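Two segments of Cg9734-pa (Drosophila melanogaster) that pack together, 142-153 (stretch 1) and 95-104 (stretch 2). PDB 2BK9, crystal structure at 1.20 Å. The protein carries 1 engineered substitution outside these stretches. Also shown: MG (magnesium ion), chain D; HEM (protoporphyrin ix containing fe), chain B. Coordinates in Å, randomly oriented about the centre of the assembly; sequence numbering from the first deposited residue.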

ATOM      1  N   ILE A 142      -8.756   6.791  -2.587  1.00  5.54           N
ATOM      2  CA  ILE A 142      -9.242   5.579  -3.222  1.00  5.25           C
ATOM      3  C   ILE A 142     -10.750   5.489  -3.074  1.00  5.42           C
ATOM      4  O   ILE A 142     -11.509   5.160  -3.999  1.00  5.37           O
ATOM      5  CB  ILE A 142      -8.579   4.317  -2.594  1.00  5.62           C
ATOM      6  CG1 ILE A 142      -7.046   4.342  -2.784  1.00  6.45           C
ATOM      7  CG2 ILE A 142      -9.184   3.029  -3.206  1.00  6.34           C
ATOM      8  CD1 ILE A 142      -6.397   3.207  -2.071  1.00  8.30           C
ATOM      9  N   PHE A 143     -11.214   5.702  -1.850  1.00  5.33           N
ATOM     10  CA  PHE A 143     -12.603   5.361  -1.506  1.00  5.77           C
ATOM     11  C   PHE A 143     -13.630   6.342  -2.045  1.00  6.16           C
ATOM     12  O   PHE A 143     -14.807   5.989  -2.138  1.00  7.15           O
ATOM     13  CB  PHE A 143     -12.756   5.187   0.005  1.00  6.21           C
ATOM     14  CG  PHE A 143     -12.148   3.922   0.556  1.00  5.71           C
ATOM     15  CD1 PHE A 143     -11.395   3.046  -0.189  1.00  7.46           C
ATOM     16  CD2 PHE A 143     -12.353   3.622   1.864  1.00  8.60           C
ATOM     17  CE1 PHE A 143     -10.884   1.871   0.355  1.00  7.28           C
ATOM     18  CE2 PHE A 143     -11.805   2.478   2.407  1.00 10.03           C
ATOM     19  CZ  PHE A 143     -11.070   1.614   1.668  1.00  8.03           C
ATOM     20  N   LYS A 144     -13.199   7.511  -2.490  1.00  6.01           N
ATOM     21  CA  LYS A 144     -14.115   8.406  -3.206  1.00  6.57           C
ATOM     22  C   LYS A 144     -14.201   8.047  -4.678  1.00  6.48           C
ATOM     23  O   LYS A 144     -14.896   8.742  -5.402  1.00  8.20           O
ATOM     24  CB  LYS A 144     -13.814   9.909  -2.958  1.00  8.21           C
ATOM     25  CG  LYS A 144     -12.542  10.409  -3.532  1.00  7.69           C
ATOM     26  CD  LYS A 144     -12.410  11.912  -3.291  1.00  9.94           C
ATOM     27  CE  LYS A 144     -11.044  12.527  -3.699  1.00  9.66           C
ATOM     28  NZ  LYS A 144     -10.765  12.382  -5.147  1.00  9.61           N
ATOM     29  N   ALA A 145     -13.519   6.990  -5.134  1.00  5.90           N
ATOM     30  CA  ALA A 145     -13.576   6.570  -6.506  1.00  6.24           C
ATOM     31  C   ALA A 145     -14.302   5.235  -6.740  1.00  5.73           C
ATOM     32  O   ALA A 145     -14.477   4.861  -7.902  1.00  6.81           O
ATOM     33  CB  ALA A 145     -12.174   6.477  -7.083  1.00  7.39           C
ATOM     34  N   ILE A 146     -14.707   4.514  -5.685  1.00  5.41           N
ATOM     35  CA  ILE A 146     -15.322   3.198  -5.809  1.00  5.79           C
ATOM     36  C   ILE A 146     -16.458   3.069  -4.837  1.00  5.17           C
ATOM     37  O   ILE A 146     -16.540   3.765  -3.837  1.00  5.88           O
ATOM     38  CB  ILE A 146     -14.294   2.056  -5.599  1.00  5.09           C
ATOM     39  CG1 ILE A 146     -13.574   2.195  -4.243  1.00  5.43           C
ATOM     40  CG2 ILE A 146     -13.315   2.005  -6.752  1.00  7.03           C
ATOM     41  CD1 ILE A 146     -12.860   0.952  -3.844  1.00  5.84           C
ATOM     42  N   ASP A 147     -17.353   2.140  -5.157  1.00  5.45           N
ATOM     43  CA  ASP A 147     -18.354   1.674  -4.218  1.00  6.07           C
ATOM     44  C   ASP A 147     -17.752   0.641  -3.265  1.00  5.76           C
ATOM     45  O   ASP A 147     -16.570   0.317  -3.357  1.00  5.92           O
ATOM     46  CB  ASP A 147     -19.624   1.212  -4.951  1.00  6.21           C
ATOM     47  CG  ASP A 147     -19.514  -0.138  -5.666  1.00  7.42           C
ATOM     48  OD1 ASP A 147     -18.517  -0.874  -5.480  1.00  6.61           O
ATOM     49  OD2 ASP A 147     -20.461  -0.486  -6.426  1.00  7.76           O
ATOM     50  N   ASP A 148     -18.564   0.163  -2.334  1.00  5.69           N
ATOM     51  CA  ASP A 148     -18.034  -0.738  -1.322  1.00  6.63           C
ATOM     52  C   ASP A 148     -17.442  -2.000  -1.965  1.00  5.43           C
ATOM     53  O   ASP A 148     -16.580  -2.637  -1.366  1.00  5.85           O
ATOM     54  CB  ASP A 148     -19.116  -1.195  -0.352  1.00  7.89           C
ATOM     55  CG  ASP A 148     -19.484  -0.201   0.657  1.00 11.56           C
ATOM     56  OD1 ASP A 148     -18.914   0.889   0.710  1.00 11.42           O
ATOM     57  OD2 ASP A 148     -20.285  -0.530   1.567  1.00 16.33           O
ATOM     58  N   ASP A 149     -17.963  -2.459  -3.102  1.00  6.03           N
ATOM     59  CA  ASP A 149     -17.509  -3.682  -3.738  1.00  5.91           C
ATOM     60  C   ASP A 149     -16.383  -3.477  -4.731  1.00  5.27           C
ATOM     61  O   ASP A 149     -15.852  -4.454  -5.275  1.00  6.45           O
ATOM     62  CB  ASP A 149     -18.690  -4.363  -4.425  1.00  7.55           C
ATOM     63  CG  ASP A 149     -19.747  -4.718  -3.476  1.00  9.18           C
ATOM     64  OD1 ASP A 149     -19.488  -5.201  -2.351  1.00 11.14           O
ATOM     65  OD2 ASP A 149     -20.910  -4.488  -3.772  1.00 12.07           O
ATOM     66  N   GLY A 150     -15.953  -2.230  -4.924  1.00  4.90           N
ATOM     67  CA  GLY A 150     -14.888  -1.961  -5.864  1.00  5.43           C
ATOM     68  C   GLY A 150     -15.272  -1.649  -7.270  1.00  5.30           C
ATOM     69  O   GLY A 150     -14.409  -1.556  -8.121  1.00  5.72           O
ATOM     70  N   ASN A 151     -16.552  -1.447  -7.530  1.00  5.08           N
ATOM     71  CA  ASN A 151     -16.985  -0.957  -8.808  1.00  5.16           C
ATOM     72  C   ASN A 151     -16.851   0.555  -8.882  1.00  4.77           C
ATOM     73  O   ASN A 151     -16.685   1.224  -7.861  1.00  5.91           O
ATOM     74  CB  ASN A 151     -18.469  -1.310  -9.038  1.00  5.44           C
ATOM     75  CG  ASN A 151     -18.758  -2.796  -8.925  1.00  5.34           C
ATOM     76  OD1 ASN A 151     -19.470  -3.201  -7.972  1.00  9.34           O
ATOM     77  ND2 ASN A 151     -18.214  -3.570  -9.776  1.00  4.62           N
ATOM     78  N   ALA A 152     -16.966   1.089 -10.070  1.00  5.17           N
ATOM     79  CA  ALA A 152     -17.096   2.514 -10.205  1.00  5.26           C
ATOM     80  C   ALA A 152     -18.353   2.976  -9.449  1.00  5.68           C
ATOM     81  O   ALA A 152     -19.318   2.224  -9.314  1.00  7.84           O
ATOM     82  CB  ALA A 152     -17.202   2.899 -11.668  1.00  5.86           C
ATOM     83  N   LYS A 153     -18.361   4.192  -8.953  1.00  6.91           N
ATOM     84  CA  LYS A 153     -19.540   4.670  -8.216  1.00  8.71           C
ATOM     85  C   LYS A 153     -20.855   4.639  -8.983  1.00  9.97           C
ATOM     86  O   LYS A 153     -20.880   4.867 -10.183  1.00 10.61           O
ATOM     87  CB  LYS A 153     -19.276   6.066  -7.626  1.00 10.08           C
ATOM     88  CG  LYS A 153     -18.376   5.853  -6.376  1.00 13.94           C
ATOM     89  CD  LYS A 153     -18.324   7.018  -5.530  1.00 14.53           C
ATOM     90  CE  LYS A 153     -17.509   6.845  -4.324  1.00 12.06           C
ATOM     91  NZ  LYS A 153     -18.016   6.031  -3.186  1.00 12.52           N
ATOM     92  OXT LYS A 153     -21.923   4.413  -8.385  1.00 12.96           O
TER
HETATM   93 MG    MG D1156     -22.315   0.089  -7.007  1.00 11.61          MG
HETATM   94  CHA HEM B1154      -2.866  -4.547 -10.429  1.00  7.27           C
HETATM   95  CHB HEM B1154      -1.129  -1.212  -7.432  1.00  6.82           C
HETATM   96  CHC HEM B1154      -3.849  -3.050  -3.980  1.00  6.37           C
HETATM   97  CHD HEM B1154      -5.222  -6.628  -6.817  1.00  5.75           C
HETATM   98  C1A HEM B1154      -2.223  -3.449  -9.922  1.00  7.00           C
HETATM   99  C2A HEM B1154      -1.481  -2.467 -10.714  1.00  8.47           C
HETATM  100  C3A HEM B1154      -0.999  -1.508  -9.891  1.00  7.51           C
HETATM  101  C4A HEM B1154      -1.403  -1.904  -8.573  1.00  6.82           C
HETATM  102  CMA HEM B1154      -0.165  -0.243 -10.174  1.00  8.52           C
HETATM  103  CAA HEM B1154      -1.324  -2.554 -12.236  1.00  9.39           C
HETATM  104  CBA HEM B1154      -2.603  -2.102 -12.940  1.00  9.16           C
HETATM  105  CGA HEM B1154      -2.396  -2.347 -14.411  1.00 11.81           C
HETATM  106  O1A HEM B1154      -2.538  -3.519 -14.872  1.00 14.89           O
HETATM  107  O2A HEM B1154      -2.101  -1.376 -15.128  1.00 13.82           O
HETATM  108  C1B HEM B1154      -1.676  -1.449  -6.193  1.00  6.44           C
HETATM  109  C2B HEM B1154      -1.503  -0.586  -5.059  1.00  6.29           C
HETATM  110  C3B HEM B1154      -2.274  -1.107  -4.085  1.00  6.01           C
HETATM  111  C4B HEM B1154      -2.968  -2.242  -4.613  1.00  5.12           C
HETATM  112  CMB HEM B1154      -0.610   0.622  -5.033  1.00  7.17           C
HETATM  113  CAB HEM B1154      -2.527  -0.574  -2.728  1.00  7.68           C
HETATM  114  CBB HEM B1154      -1.660   0.089  -1.986  1.00  9.81           C
HETATM  115  C1C HEM B1154      -4.474  -4.173  -4.425  1.00  5.89           C
HETATM  116  C2C HEM B1154      -5.411  -5.010  -3.683  1.00  5.96           C
HETATM  117  C3C HEM B1154      -5.748  -6.047  -4.449  1.00  6.21           C
HETATM  118  C4C HEM B1154      -5.070  -5.869  -5.707  1.00  5.69           C
HETATM  119  CMC HEM B1154      -5.902  -4.691  -2.272  1.00  7.09           C
HETATM  120  CAC HEM B1154      -6.678  -7.156  -4.036  1.00  6.24           C
HETATM  121  CBC HEM B1154      -6.677  -8.402  -4.460  1.00  8.10           C
HETATM  122  C1D HEM B1154      -4.697  -6.407  -8.047  1.00  5.69           C
HETATM  123  C2D HEM B1154      -4.972  -7.168  -9.191  1.00  6.60           C
HETATM  124  C3D HEM B1154      -4.266  -6.569 -10.270  1.00  7.40           C
HETATM  125  C4D HEM B1154      -3.609  -5.427  -9.693  1.00  6.73           C
HETATM  126  CMD HEM B1154      -5.813  -8.431  -9.247  1.00  7.20           C
HETATM  127  CAD HEM B1154      -4.267  -7.048 -11.698  1.00  7.90           C
HETATM  128  CBD HEM B1154      -3.271  -8.143 -11.919  1.00  8.24           C
HETATM  129  CGD HEM B1154      -3.257  -8.669 -13.320  1.00 10.39           C
HETATM  130  O1D HEM B1154      -2.578  -9.691 -13.578  1.00 12.81           O
HETATM  131  O2D HEM B1154      -3.923  -8.066 -14.203  1.00 11.50           O
HETATM  132  NA  HEM B1154      -2.186  -3.061  -8.624  1.00  6.20           N
HETATM  133  NB  HEM B1154      -2.584  -2.476  -5.907  1.00  5.44           N
HETATM  134  NC  HEM B1154      -4.287  -4.723  -5.667  1.00  5.70           N
HETATM  135  ND  HEM B1154      -3.879  -5.345  -8.367  1.00  6.51           N
HETATM  136 FE   HEM B1154      -3.204  -3.920  -7.156  1.00  5.51          FE
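Stretch 2, residues 95-104: SHIPRTVSKE

Stretch 2 lies against stretch 1 from Phe-143 to the chain's C-terminus as a mixed polar and apolar contact, held chiefly by Lys-103, whose backbone and side chain both bond to stretch 1 carbonyls, and closed at the other end by Ile-97. The two segments run in opposite directions: CA atoms of Asp-148 and Lys-103 lie 5.2 Å apart, those of Asp-149 and Ser-102 4.2 Å, and those of Asn-151 and Ile-97 5.1 Å. Stretch 2 makes a 3-10 segment at 97-99, just after His-96, which ligates the heme iron (NE2 to FE 2.0 Å), turns at Thr-100, whose backbone is left-handed (phi/psi 39/59), runs extended through Val-101 and Ser-102, and begins a new helix at Lys-103, with Ser-102 at the N-cap position. Lys-103 N donates to Asp-148 O (2.9 Å), tying the start of this helix to the type I turn 147-150. The Lys-103 side chain, all t beyond an m chi1, reaches back along stretch 1: its CG sits over one face of the Phe-143 ring, 3.8 Å from the centroid, and its NZ bonds to Phe-143 O at 2.9 Å and, weakly, to Ile-146 O at 3.2 Å. Lys-153 NZ bonds to Ile-146 O (2.8 Å) and, weakly, to Phe-143 O (3.4 Å), and lies 3.8 Å from Lys-103 NZ, a like charge, with both amines facing the same two carbonyl oxygens. Water 2 links Lys-103 NZ (2.7 Å) to Asp-148 OD1 (2.8 Å). At Gly-150 the backbones press close, with CA 3.1 Å from Val-101 O; an ideal CB would lie 2.2 Å from that oxygen, a clash. Water 1 bridges Gly-150 O and Val-101 O, donating to each at 2.8 Å. Gly-150 O also receives a CA-H...O contact from Ile-97 CA (3.4 Å). The Ile-97 side chain packs its CG1 against Ile-146 CG2 (3.8 Å) and its CD1 against Ala-152 CB (4.0 Å).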

ATOM      1  N   SER A  95      -7.735   1.745 -11.570  1.00  5.71           N
ATOM      2  CA  SER A  95      -7.073   0.577 -12.134  1.00  6.36           C
ATOM      3  C   SER A  95      -7.592  -0.741 -11.567  1.00  5.75           C
ATOM      4  O   SER A  95      -7.448  -1.774 -12.213  1.00  7.13           O
ATOM      5  CB  SER A  95      -5.544   0.658 -11.896  1.00  6.01           C
ATOM      6  OG  SER A  95      -4.975   1.594 -12.762  1.00  7.37           O
ATOM      7  N   HIS A  96      -8.141  -0.756 -10.371  1.00  5.37           N
ATOM      8  CA  HIS A  96      -8.629  -1.984  -9.766  1.00  5.40           C
ATOM      9  C   HIS A  96     -10.106  -2.235 -10.001  1.00  5.06           C
ATOM     10  O   HIS A  96     -10.575  -3.315  -9.668  1.00  5.51           O
ATOM     11  CB  HIS A  96      -8.288  -2.003  -8.278  1.00  5.54           C
ATOM     12  CG  HIS A  96      -6.828  -2.119  -7.998  1.00  5.33           C
ATOM     13  ND1 HIS A  96      -5.969  -1.045  -7.994  1.00  6.23           N
ATOM     14  CD2 HIS A  96      -6.053  -3.215  -7.797  1.00  6.02           C
ATOM     15  CE1 HIS A  96      -4.730  -1.484  -7.745  1.00  5.71           C
ATOM     16  NE2 HIS A  96      -4.761  -2.791  -7.597  1.00  5.35           N
ATOM     17  N   ILE A  97     -10.845  -1.276 -10.548  1.00  5.15           N
ATOM     18  CA  ILE A  97     -12.278  -1.472 -10.804  1.00  4.65           C
ATOM     19  C   ILE A  97     -12.558  -2.737 -11.599  1.00  4.84           C
ATOM     20  O   ILE A  97     -13.476  -3.491 -11.254  1.00  5.14           O
ATOM     21  CB  ILE A  97     -12.883  -0.207 -11.410  1.00  4.14           C
ATOM     22  CG1 ILE A  97     -12.961   0.867 -10.337  1.00  4.76           C
ATOM     23  CG2 ILE A  97     -14.235  -0.507 -12.030  1.00  5.45           C
ATOM     24  CD1 ILE A  97     -13.378   2.220 -10.863  1.00  5.32           C
ATOM     25  N   PRO A  98     -11.753  -3.068 -12.619  1.00  5.57           N
ATOM     26  CA  PRO A  98     -11.958  -4.313 -13.363  1.00  7.16           C
ATOM     27  C   PRO A  98     -11.669  -5.588 -12.589  1.00  7.08           C
ATOM     28  O   PRO A  98     -11.781  -6.656 -13.158  1.00  9.85           O
ATOM     29  CB  PRO A  98     -10.969  -4.185 -14.564  1.00  8.37           C
ATOM     30  CG  PRO A  98     -10.795  -2.727 -14.683  1.00  9.00           C
ATOM     31  CD  PRO A  98     -10.716  -2.244 -13.276  1.00  6.94           C
ATOM     32  N   ARG A  99     -11.166  -5.475 -11.388  1.00  5.57           N
ATOM     33  CA  ARG A  99     -10.892  -6.610 -10.551  1.00  5.08           C
ATOM     34  C   ARG A  99     -11.761  -6.625  -9.292  1.00  4.88           C
ATOM     35  O   ARG A  99     -11.557  -7.445  -8.424  1.00  6.46           O
ATOM     36  CB  ARG A  99      -9.416  -6.624 -10.144  1.00  6.23           C
ATOM     37  CG  ARG A  99      -8.491  -6.836 -11.282  1.00  7.49           C
ATOM     38  CD  ARG A  99      -8.643  -8.254 -11.877  1.00  8.67           C
ATOM     39  NE  ARG A  99      -7.670  -8.420 -12.959  1.00  8.91           N
ATOM     40  CZ  ARG A  99      -7.753  -7.857 -14.163  1.00  7.95           C
ATOM     41  NH1 ARG A  99      -8.860  -7.244 -14.556  1.00  8.30           N
ATOM     42  NH2 ARG A  99      -6.755  -7.945 -15.018  1.00  8.99           N
ATOM     43  N   THR A 100     -12.738  -5.728  -9.191  1.00  4.75           N
ATOM     44  CA  THR A 100     -13.649  -5.603  -8.064  1.00  5.38           C
ATOM     45  C   THR A 100     -12.935  -5.824  -6.742  1.00  5.03           C
ATOM     46  O   THR A 100     -13.320  -6.694  -5.950  1.00  5.97           O
ATOM     47  CB  THR A 100     -14.895  -6.488  -8.213  1.00  6.44           C
ATOM     48  OG1 THR A 100     -14.529  -7.839  -8.491  1.00  7.15           O
ATOM     49  CG2 THR A 100     -15.817  -5.967  -9.309  1.00  7.62           C
ATOM     50  N   VAL A 101     -11.927  -5.001  -6.492  1.00  4.93           N
ATOM     51  CA  VAL A 101     -11.233  -4.944  -5.223  1.00  4.99           C
ATOM     52  C   VAL A 101     -12.070  -4.106  -4.257  1.00  4.11           C
ATOM     53  O   VAL A 101     -12.243  -2.897  -4.463  1.00  5.37           O
ATOM     54  CB  VAL A 101      -9.808  -4.403  -5.370  1.00  5.25           C
ATOM     55  CG1 VAL A 101      -9.144  -4.269  -4.028  1.00  5.62           C
ATOM     56  CG2 VAL A 101      -9.018  -5.288  -6.311  1.00  5.45           C
ATOM     57  N   SER A 102     -12.631  -4.751  -3.252  1.00  4.46           N
ATOM     58  CA  SER A 102     -13.593  -4.124  -2.386  1.00  4.97           C
ATOM     59  C   SER A 102     -12.919  -3.205  -1.392  1.00  4.38           C
ATOM     60  O   SER A 102     -11.717  -3.294  -1.133  1.00  5.00           O
ATOM     61  CB  SER A 102     -14.358  -5.161  -1.643  1.00  5.41           C
ATOM     62  OG  SER A 102     -13.505  -5.831  -0.738  1.00  5.84           O
ATOM     63  N   LYS A 103     -13.724  -2.370  -0.735  1.00  4.98           N
ATOM     64  CA  LYS A 103     -13.177  -1.594   0.346  1.00  5.08           C
ATOM     65  C   LYS A 103     -12.656  -2.484   1.487  1.00  5.51           C
ATOM     66  O   LYS A 103     -11.636  -2.167   2.076  1.00  5.48           O
ATOM     67  CB  LYS A 103     -14.195  -0.564   0.854  1.00  5.49           C
ATOM     68  CG  LYS A 103     -14.406   0.514  -0.217  1.00  5.96           C
ATOM     69  CD  LYS A 103     -15.303   1.648   0.218  1.00  5.64           C
ATOM     70  CE  LYS A 103     -15.363   2.701  -0.885  1.00  6.68           C
ATOM     71  NZ  LYS A 103     -16.173   3.887  -0.625  1.00  8.93           N
ATOM     72  N   GLU A 104     -13.339  -3.604   1.758  1.00  5.28           N
ATOM     73  CA  GLU A 104     -12.820  -4.544   2.713  1.00  5.69           C
ATOM     74  C   GLU A 104     -11.435  -5.062   2.322  1.00  5.17           C
ATOM     75  O   GLU A 104     -10.554  -5.119   3.177  1.00  5.05           O
ATOM     76  CB  GLU A 104     -13.804  -5.720   2.890  1.00  6.07           C
ATOM     77  CG  GLU A 104     -13.299  -6.690   3.943  1.00  6.99           C
ATOM     78  CD  GLU A 104     -14.031  -7.980   4.048  1.00  9.62           C
ATOM     79  OE1 GLU A 104     -13.965  -8.614   5.127  1.00 11.30           O
ATOM     80  OE2 GLU A 104     -14.695  -8.357   3.067  1.00 11.95           O
TER
HETATM   81  O   HOH W   1     -11.831  -1.903  -7.012  1.00  5.84           O
HETATM   82  O   HOH W   2     -18.777   3.146  -0.933  1.00 15.57           O
HETATM   83  O   HOH W   3     -22.185   2.191  -6.508  1.00 13.81           O
HETATM   84  O   HOH W   4     -23.070  -0.394  -5.142  1.00 14.24           O